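Local coordinates for protein BspA (BspA_V) (Streptococcus agalactiae serotype III, PDB 5DZ8) that is a cell wall-anchored adhesin of the antigen I/II family, represented here by its variable (V) domain, and probably helps the bacterium attach to surfaces, at residues A[94-99]-A[149-154]; A[9-14]-A[22-27]; A[81-86]-A[111-116]. All coordinates share one frame; numbering follows the deposited sequence.

Interaction 1 (A[94-99]-A[149-154]); sequences QNIVFR and IHDDWV
W153 and I96 lie side by side and point the same way, so that CG1 of I96 sits over one face of the indole in a CH-pi contact, 3.6 Å from the centroid of its six-membered ring and 17° off the normal. The Q94 side chain crosses W153 at about a right angle, its amide lies nearly parallel to the indole, and CB approaches CE3 of W153 to 3.5 Å. Further along this face the ring of F98 meets I149 through CE1 and CG2, 3.6 Å apart, while OD1 of D151 lies at the ring's edge, in its plane.

The face of N95, V97, R99, H150, D152 and V154 is mixed: CG2 of V97 meets CG2 of V154 at 3.8 Å, and R99, extended from CG to NE, lays its guanidinium over V97, whose CG1 is under the centre of the plane. NH1 makes a weak hydrogen bond to ND1 of H150 (3.3 Å) and a long salt bridge to OD2 of D152 (3.6 Å). The stronger partner of R99 is E110, outside the segments, through a salt bridge from NE to OE1; D152 is hydrogen-bonded by H158 and T157 of the second subunit, and that H158 also stacks on H150.

The backbone supplies six hydrogen bonds, two in each of the pairs N95–V154, V97–D152 and R99–H150. The shortest runs from V154 N to N95 O, 2.6 Å and almost straight at 173°. I96–W153 and F98–D151 are the non-hydrogen-bonded pairs between them.

Strand 94-101 is the middle member of a three-stranded antiparallel sheet, with strand 107-113 on its other side. Strand 144-167, at its margin within the chain, pairs in turn with a strand of the second subunit, a case of beta-sheet extension across a dimer interface.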
loop_
_atom_site.group_PDB
_atom_site.type_symbol
_atom_site.label_atom_id
_atom_site.label_comp_id
_atom_site.label_asym_id
_atom_site.label_seq_id
_atom_site.Cartn_x
_atom_site.Cartn_y
_atom_site.Cartn_z
ATOM N N GLN A 94 -9.581 5.318 2.868
ATOM C CA GLN A 94 -8.172 5.054 3.087
ATOM C C GLN A 94 -7.987 4.284 4.405
ATOM O O GLN A 94 -8.774 4.414 5.346
ATOM C CB GLN A 94 -7.329 6.340 3.040
ATOM C CG GLN A 94 -7.030 6.912 1.634
ATOM C CD GLN A 94 -5.602 7.499 1.500
ATOM O OE1 GLN A 94 -4.750 7.008 0.732
ATOM N NE2 GLN A 94 -5.330 8.536 2.278
ATOM N N ASN A 95 -6.959 3.442 4.426
ATOM C CA ASN A 95 -6.601 2.656 5.572
ATOM C C ASN A 95 -5.171 2.897 5.928
ATOM O O ASN A 95 -4.418 3.392 5.118
ATOM C CB ASN A 95 -6.829 1.189 5.315
ATOM C CG ASN A 95 -8.284 0.851 5.397
ATOM O OD1 ASN A 95 -8.973 1.198 6.382
ATOM N ND2 ASN A 95 -8.788 0.212 4.351
ATOM N N ILE A 96 -4.836 2.572 7.171
ATOM C CA ILE A 96 -3.520 2.792 7.713
ATOM C C ILE A 96 -2.859 1.452 7.890
ATOM O O ILE A 96 -3.496 0.486 8.264
ATOM C CB ILE A 96 -3.627 3.517 9.048
ATOM C CG1 ILE A 96 -4.374 4.835 8.838
ATOM C CG2 ILE A 96 -2.243 3.783 9.630
ATOM C CD1 ILE A 96 -5.116 5.330 10.062
ATOM N N VAL A 97 -1.584 1.388 7.585
ATOM C CA VAL A 97 -0.789 0.219 7.899
ATOM C C VAL A 97 0.450 0.661 8.675
ATOM O O VAL A 97 1.193 1.496 8.214
ATOM C CB VAL A 97 -0.364 -0.550 6.638
ATOM C CG1 VAL A 97 0.350 -1.844 7.043
ATOM C CG2 VAL A 97 -1.584 -0.881 5.789
ATOM N N PHE A 98 0.661 0.072 9.837
ATOM C CA PHE A 98 1.826 0.316 10.630
ATOM C C PHE A 98 2.646 -0.955 10.645
ATOM O O PHE A 98 2.099 -2.046 10.898
ATOM C CB PHE A 98 1.441 0.735 12.056
ATOM C CG PHE A 98 2.629 1.155 12.886
ATOM C CD1 PHE A 98 3.110 2.456 12.829
ATOM C CD2 PHE A 98 3.284 0.249 13.668
ATOM C CE1 PHE A 98 4.213 2.845 13.573
ATOM C CE2 PHE A 98 4.390 0.614 14.403
ATOM C CZ PHE A 98 4.870 1.919 14.350
ATOM N N ARG A 99 3.947 -0.820 10.357
ATOM C CA ARG A 99 4.855 -1.953 10.390
ATOM C C ARG A 99 6.140 -1.610 11.115
ATOM O O ARG A 99 6.633 -0.514 11.026
ATOM C CB ARG A 99 5.290 -2.461 9.025
ATOM C CG ARG A 99 4.216 -2.886 8.060
ATOM C CD ARG A 99 4.849 -3.654 6.877
ATOM N NE ARG A 99 3.871 -3.761 5.795
ATOM C CZ ARG A 99 3.508 -2.767 4.986
ATOM N NH1 ARG A 99 4.049 -1.563 5.079
ATOM N NH2 ARG A 99 2.573 -2.964 4.074
ATOM N N ILE A 149 10.529 1.406 10.442
ATOM C CA ILE A 149 9.115 1.690 10.673
ATOM C C ILE A 149 8.419 2.131 9.396
ATOM O O ILE A 149 8.982 2.935 8.640
ATOM C CB ILE A 149 8.913 2.837 11.667
ATOM C CG1 ILE A 149 9.505 2.491 13.028
ATOM C CG2 ILE A 149 7.430 3.083 11.903
ATOM C CD1 ILE A 149 9.889 3.725 13.834
ATOM N N HIS A 150 7.210 1.603 9.170
ATOM C CA HIS A 150 6.334 2.007 8.067
ATOM C C HIS A 150 5.014 2.507 8.645
ATOM O O HIS A 150 4.369 1.859 9.447
ATOM C CB HIS A 150 6.034 0.882 7.053
ATOM C CG HIS A 150 7.236 0.316 6.368
ATOM N ND1 HIS A 150 7.197 -0.866 5.649
ATOM C CD2 HIS A 150 8.520 0.747 6.303
ATOM C CE1 HIS A 150 8.403 -1.133 5.172
ATOM N NE2 HIS A 150 9.221 -0.163 5.541
ATOM N N ASP A 151 4.605 3.681 8.233
ATOM C CA ASP A 151 3.342 4.200 8.674
ATOM C C ASP A 151 2.669 4.794 7.457
ATOM O O ASP A 151 2.896 5.961 7.124
ATOM C CB ASP A 151 3.577 5.232 9.760
ATOM C CG ASP A 151 2.294 5.764 10.338
ATOM O OD1 ASP A 151 1.328 4.954 10.589
ATOM O OD2 ASP A 151 2.286 6.999 10.555
ATOM N N ASP A 152 1.854 3.962 6.807
ATOM C CA ASP A 152 1.398 4.190 5.453
ATOM C C ASP A 152 -0.114 4.409 5.398
ATOM O O ASP A 152 -0.870 3.824 6.191
ATOM C CB ASP A 152 1.836 2.981 4.611
ATOM C CG ASP A 152 3.365 2.901 4.483
ATOM O OD1 ASP A 152 4.041 3.866 4.932
ATOM O OD2 ASP A 152 3.916 1.899 3.956
ATOM N N TRP A 153 -0.528 5.279 4.484
ATOM C CA TRP A 153 -1.939 5.427 4.065
ATOM C C TRP A 153 -2.191 4.597 2.790
ATOM O O TRP A 153 -1.486 4.765 1.802
ATOM C CB TRP A 153 -2.297 6.909 3.792
ATOM C CG TRP A 153 -2.670 7.698 5.013
ATOM C CD1 TRP A 153 -1.910 8.653 5.645
ATOM C CD2 TRP A 153 -3.889 7.586 5.784
ATOM N NE1 TRP A 153 -2.587 9.136 6.750
ATOM C CE2 TRP A 153 -3.800 8.502 6.848
ATOM C CE3 TRP A 153 -5.032 6.796 5.674
ATOM C CZ2 TRP A 153 -4.818 8.667 7.771
ATOM C CZ3 TRP A 153 -6.046 6.952 6.602
ATOM C CH2 TRP A 153 -5.930 7.880 7.638
ATOM N N VAL A 154 -3.173 3.706 2.819
ATOM C CA VAL A 154 -3.511 2.847 1.679
ATOM C C VAL A 154 -4.895 3.179 1.152
ATOM O O VAL A 154 -5.846 3.192 1.899
ATOM C CB VAL A 154 -3.471 1.374 2.090
ATOM C CG1 VAL A 154 -3.841 0.472 0.918
ATOM C CG2 VAL A 154 -2.072 1.052 2.606
#

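Interaction 2 (A[9-14]-A[22-27])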
loop_
_atom_site.group_PDB
_atom_site.type_symbol
_atom_site.label_atom_id
_atom_site.label_comp_id
_atom_site.label_asym_id
_atom_site.label_seq_id
_atom_site.Cartn_x
_atom_site.Cartn_y
_atom_site.Cartn_z
ATOM N N LYS A 9 15.915 8.156 17.905
ATOM C CA LYS A 9 15.091 8.977 17.086
ATOM C C LYS A 9 14.630 8.275 15.793
ATOM O O LYS A 9 15.103 7.215 15.436
ATOM C CB LYS A 9 15.808 10.302 16.783
ATOM C CG LYS A 9 17.015 10.258 15.913
ATOM C CD LYS A 9 18.084 11.270 16.447
ATOM C CE LYS A 9 19.463 10.616 16.720
ATOM N NZ LYS A 9 19.477 9.406 17.643
ATOM N N ALA A 10 13.703 8.891 15.105
ATOM C CA ALA A 10 13.149 8.326 13.884
ATOM C C ALA A 10 13.234 9.364 12.803
ATOM O O ALA A 10 12.897 10.541 13.010
ATOM C CB ALA A 10 11.705 7.919 14.100
ATOM N N GLN A 11 13.693 8.903 11.666
ATOM C CA GLN A 11 13.866 9.729 10.514
ATOM C C GLN A 11 13.309 9.017 9.295
ATOM O O GLN A 11 13.585 7.820 9.051
ATOM C CB GLN A 11 15.347 10.026 10.316
ATOM C CG GLN A 11 15.575 11.168 9.342
ATOM C CD GLN A 11 17.059 11.538 9.165
ATOM O OE1 GLN A 11 17.385 12.686 8.775
ATOM N NE2 GLN A 11 17.955 10.567 9.411
ATOM N N ALA A 12 12.518 9.754 8.532
ATOM C CA ALA A 12 11.925 9.243 7.302
ATOM C C ALA A 12 12.989 9.148 6.218
ATOM O O ALA A 12 13.817 10.007 6.139
ATOM C CB ALA A 12 10.792 10.150 6.854
ATOM N N LYS A 13 12.960 8.057 5.444
ATOM C CA LYS A 13 13.657 7.907 4.154
ATOM C C LYS A 13 13.329 9.010 3.123
ATOM O O LYS A 13 12.338 8.924 2.401
ATOM C CB LYS A 13 13.304 6.542 3.531
ATOM N N GLY A 14 14.163 10.049 3.100
ATOM C CA GLY A 14 14.234 11.014 2.001
ATOM C C GLY A 14 15.638 10.947 1.422
ATOM O O GLY A 14 16.473 10.199 1.931
ATOM N N ASN A 22 14.157 17.887 8.901
ATOM C CA ASN A 22 12.763 18.227 9.250
ATOM C C ASN A 22 11.880 17.043 9.695
ATOM O O ASN A 22 10.943 17.262 10.478
ATOM C CB ASN A 22 12.061 18.951 8.085
ATOM C CG ASN A 22 12.089 18.151 6.805
ATOM O OD1 ASN A 22 13.144 18.029 6.168
ATOM N ND2 ASN A 22 10.960 17.567 6.443
ATOM N N SER A 23 12.152 15.821 9.186
ATOM C CA SER A 23 11.332 14.609 9.536
ATOM C C SER A 23 11.741 13.926 10.897
ATOM O O SER A 23 11.100 13.004 11.377
ATOM C CB SER A 23 11.390 13.595 8.378
ATOM O OG SER A 23 12.719 13.066 8.235
ATOM N N ILE A 24 12.790 14.419 11.524
ATOM C CA ILE A 24 13.344 13.823 12.727
ATOM C C ILE A 24 12.394 13.967 13.910
ATOM O O ILE A 24 12.001 15.061 14.237
ATOM C CB ILE A 24 14.698 14.478 13.050
ATOM C CG1 ILE A 24 15.723 14.057 11.989
ATOM C CG2 ILE A 24 15.227 14.060 14.420
ATOM C CD1 ILE A 24 17.099 14.700 12.150
HETATM N N MSE A 25 12.036 12.855 14.546
HETATM C CA MSE A 25 11.250 12.827 15.820
HETATM C C MSE A 25 12.124 12.271 16.912
HETATM O O MSE A 25 12.646 11.148 16.805
HETATM C CB MSE A 25 10.082 11.916 15.587
HETATM C CG MSE A 25 8.784 12.403 16.215
HETATM SE SE MSE A 25 7.463 11.235 15.345
HETATM C CE MSE A 25 7.590 12.124 13.575
ATOM N N THR A 26 12.357 13.042 17.958
ATOM C CA THR A 26 13.124 12.508 19.072
ATOM C C THR A 26 12.153 11.824 20.017
ATOM O O THR A 26 11.003 12.199 20.162
ATOM C CB THR A 26 14.077 13.535 19.700
ATOM O OG1 THR A 26 14.981 14.011 18.677
ATOM C CG2 THR A 26 14.933 12.876 20.846
ATOM N N ALA A 27 12.578 10.691 20.500
ATOM C CA ALA A 27 11.775 9.908 21.383
ATOM C C ALA A 27 11.997 10.450 22.805
ATOM O O ALA A 27 13.066 10.926 23.162
ATOM C CB ALA A 27 12.191 8.467 21.302
HETATM O O HOH W 1 14.915 14.573 7.843
#
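K9 to A12 and S23 to T26 form the loop-proximal end of an antiparallel beta hairpin, whose partly disordered connection follows A12, and which lies at the margin of the six-stranded sheet. The hydrogen-bonded pair A10–M25 carries the regular ladder: A10 N donates to M25 O at 3.0 Å, and M25 N returns the bond to A10 O at 2.9 Å. A CA-H...O contact from I24 reaches the same A10 oxygen. K9 and T26 form the next, non-hydrogen-bonded pair, and CB of K9 rests 3.3 Å from the carbonyl O of M25.

Toward the loop, side chains take over from the ladder. OG of S23, set between the backbone N and carbonyl carbon of its own residue (chi1 67°), accepts a weak hydrogen bond from A12 N at 3.3 Å. A water links this hydroxyl to the opposite strand, lying 2.7 Å from S23 OG and donating to OE1 of Q11 at 3.2 Å. The aliphatic part of Q11 serves a second purpose: with CG anti to the backbone N (chi1 -165°), it passes obliquely across I24, with its CG 3.9 Å from CG1 of I24. M25, modelled as selenomethionine, turns the end of its chain away from strand 4-12.

The ammonium of K9 finds its partners elsewhere, on L162 and S164 of the second subunit, whose strand pairs with residues 9-12. Cohesion here therefore rests on two firm backbone bonds, supplemented by one weak bond and a water bridge, consistent with a surface hairpin fraying into a flexible loop.

Interaction 3 (A[81-86]-A[111-116])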
loop_
_atom_site.group_PDB
_atom_site.type_symbol
_atom_site.label_atom_id
_atom_site.label_comp_id
_atom_site.label_asym_id
_atom_site.label_seq_id
_atom_site.Cartn_x
_atom_site.Cartn_y
_atom_site.Cartn_z
ATOM N N TYR A 81 2.595 -1.396 20.730
ATOM C CA TYR A 81 2.067 -0.385 19.867
ATOM C C TYR A 81 0.616 -0.106 20.190
ATOM O O TYR A 81 -0.231 -0.985 20.038
ATOM C CB TYR A 81 2.202 -0.764 18.396
ATOM C CG TYR A 81 1.691 0.329 17.463
ATOM C CD1 TYR A 81 2.366 1.544 17.350
ATOM C CD2 TYR A 81 0.505 0.165 16.743
ATOM C CE1 TYR A 81 1.887 2.563 16.531
ATOM C CE2 TYR A 81 0.010 1.182 15.924
ATOM C CZ TYR A 81 0.702 2.364 15.816
ATOM O OH TYR A 81 0.219 3.361 15.008
ATOM N N GLU A 82 0.358 1.140 20.567
ATOM C CA GLU A 82 -0.941 1.613 20.898
ATOM C C GLU A 82 -1.401 2.768 19.996
ATOM O O GLU A 82 -0.578 3.625 19.584
ATOM C CB GLU A 82 -0.953 2.132 22.336
ATOM C CG GLU A 82 -0.687 1.068 23.384
ATOM C CD GLU A 82 -0.180 1.636 24.703
ATOM O OE1 GLU A 82 -0.577 2.763 25.069
ATOM O OE2 GLU A 82 0.618 0.959 25.397
ATOM N N TYR A 83 -2.723 2.781 19.750
ATOM C CA TYR A 83 -3.363 3.754 18.965
ATOM C C TYR A 83 -4.626 4.187 19.627
ATOM O O TYR A 83 -5.484 3.365 19.891
ATOM C CB TYR A 83 -3.642 3.232 17.557
ATOM C CG TYR A 83 -4.309 4.289 16.675
ATOM C CD1 TYR A 83 -3.581 5.310 16.072
ATOM C CD2 TYR A 83 -5.675 4.303 16.506
ATOM C CE1 TYR A 83 -4.209 6.258 15.269
ATOM C CE2 TYR A 83 -6.319 5.274 15.732
ATOM C CZ TYR A 83 -5.592 6.231 15.099
ATOM O OH TYR A 83 -6.265 7.159 14.324
ATOM N N ARG A 84 -4.723 5.490 19.845
ATOM C CA ARG A 84 -5.850 6.154 20.486
ATOM C C ARG A 84 -6.580 6.976 19.429
ATOM O O ARG A 84 -6.104 8.031 19.006
ATOM C CB ARG A 84 -5.365 7.099 21.611
ATOM N N ASN A 85 -7.733 6.490 19.007
ATOM C CA ASN A 85 -8.647 7.270 18.172
ATOM C C ASN A 85 -9.187 8.490 18.894
ATOM O O ASN A 85 -9.675 8.370 20.004
ATOM C CB ASN A 85 -9.862 6.480 17.749
ATOM C CG ASN A 85 -10.897 7.370 17.083
ATOM O OD1 ASN A 85 -11.871 7.785 17.710
ATOM N ND2 ASN A 85 -10.634 7.744 15.831
ATOM N N VAL A 86 -9.115 9.652 18.251
ATOM C CA VAL A 86 -9.784 10.825 18.782
ATOM C C VAL A 86 -10.973 11.270 17.927
ATOM O O VAL A 86 -12.003 11.580 18.508
ATOM C CB VAL A 86 -8.827 12.006 19.084
ATOM C CG1 VAL A 86 -7.920 11.650 20.280
ATOM C CG2 VAL A 86 -8.045 12.438 17.841
ATOM N N LYS A 111 0.106 -4.021 11.327
ATOM C CA LYS A 111 -1.238 -3.760 11.754
ATOM C C LYS A 111 -1.898 -2.807 10.784
ATOM O O LYS A 111 -1.473 -1.643 10.620
ATOM C CB LYS A 111 -1.189 -3.131 13.124
ATOM C CG LYS A 111 -2.536 -2.741 13.686
ATOM C CD LYS A 111 -3.359 -3.942 14.144
ATOM C CE LYS A 111 -4.687 -3.395 14.662
ATOM N NZ LYS A 111 -5.416 -4.439 15.371
ATOM N N ALA A 112 -2.954 -3.314 10.162
ATOM C CA ALA A 112 -3.731 -2.576 9.210
ATOM C C ALA A 112 -5.020 -2.187 9.938
ATOM O O ALA A 112 -5.595 -3.008 10.635
ATOM C CB ALA A 112 -4.020 -3.464 8.029
ATOM N N HIS A 113 -5.444 -0.938 9.812
ATOM C CA HIS A 113 -6.627 -0.466 10.528
ATOM C C HIS A 113 -7.115 0.822 9.865
ATOM O O HIS A 113 -6.370 1.430 9.067
ATOM C CB HIS A 113 -6.326 -0.265 12.048
ATOM C CG HIS A 113 -5.335 0.823 12.337
ATOM N ND1 HIS A 113 -5.691 2.050 12.854
ATOM C CD2 HIS A 113 -3.998 0.873 12.164
ATOM C CE1 HIS A 113 -4.621 2.794 13.020
ATOM N NE2 HIS A 113 -3.579 2.112 12.593
ATOM N N ASN A 114 -8.346 1.225 10.198
ATOM C CA ASN A 114 -9.020 2.386 9.605
ATOM C C ASN A 114 -8.884 3.680 10.427
ATOM O O ASN A 114 -9.414 4.734 10.048
ATOM C CB ASN A 114 -10.494 2.098 9.399
ATOM C CG ASN A 114 -11.251 1.908 10.716
ATOM O OD1 ASN A 114 -10.859 2.409 11.793
ATOM N ND2 ASN A 114 -12.315 1.142 10.645
ATOM N N GLY A 115 -8.237 3.583 11.584
ATOM C CA GLY A 115 -7.894 4.749 12.361
ATOM C C GLY A 115 -9.017 5.285 13.253
ATOM O O GLY A 115 -8.819 6.295 13.931
ATOM N N ASN A 116 -10.145 4.583 13.299
ATOM C CA ASN A 116 -11.346 4.985 14.075
ATOM C C ASN A 116 -11.534 4.250 15.404
ATOM O O ASN A 116 -12.380 4.666 16.177
ATOM C CB ASN A 116 -12.651 4.819 13.218
ATOM C CG ASN A 116 -12.709 5.806 12.034
ATOM O OD1 ASN A 116 -12.282 6.956 12.140
ATOM N ND2 ASN A 116 -13.184 5.335 10.893
HETATM O O HOH W 2 -1.091 3.270 12.764
#
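Y83, N85 and H113 join strand 69-85 to the end of strand 107-113, where the chain leaves the three-stranded sheet through an Asx turn: OD1 of N114 accepts from N116 N at 2.7 Å. The turn presents the carbonyl of G115 to the first two of these residues. Y83 OH donates to G115 O at 2.7 Å and N85 ND2 at 3.0 Å, each on a lone pair in the carbonyl plane, so one oxygen is gripped twice. The same ND2 also bonds to A87 O, which further fixes the N85 amide.

H113 packs against the ring of Y83 in an edge-to-face pair, its CE1 standing 3.8 Å above the centre of the tyrosine face with the planes 59° apart. Y83 extends toward it with CG anti to the backbone N (chi1 -179°). On the imidazole, ND1 takes a weak bond from G115 N, so the histidine touches both the turn and the strand facing it. F119, a backbone partner of Y83, meets H113 edge-to-face as well. At the remaining nitrogen a water bridges the two segments, 2.7 Å from H113 NE2 and 2.6 Å from Y81 OH.

Interaction 2 comes first along the chain and closes before the others open; the segments of interactions 1 and 3 then alternate, 81-86, 94-99, 111-116, 149-154. Those two have centres about 10 Å apart and touch, I96 N lying 2.7 Å from H113 O in a probable hydrogen bond between neighbouring strands 94-101 and 107-113. Interaction 3 ties that three-stranded sheet to the six-stranded one, whose margin holds interaction 2, with its centre about 21 Å away. Interactions 1 and 2, about 16 Å apart between centres, both meet the second subunit. The V domain thus illustrates how two antiparallel sheets can be joined internally while their marginal strands build a dimer.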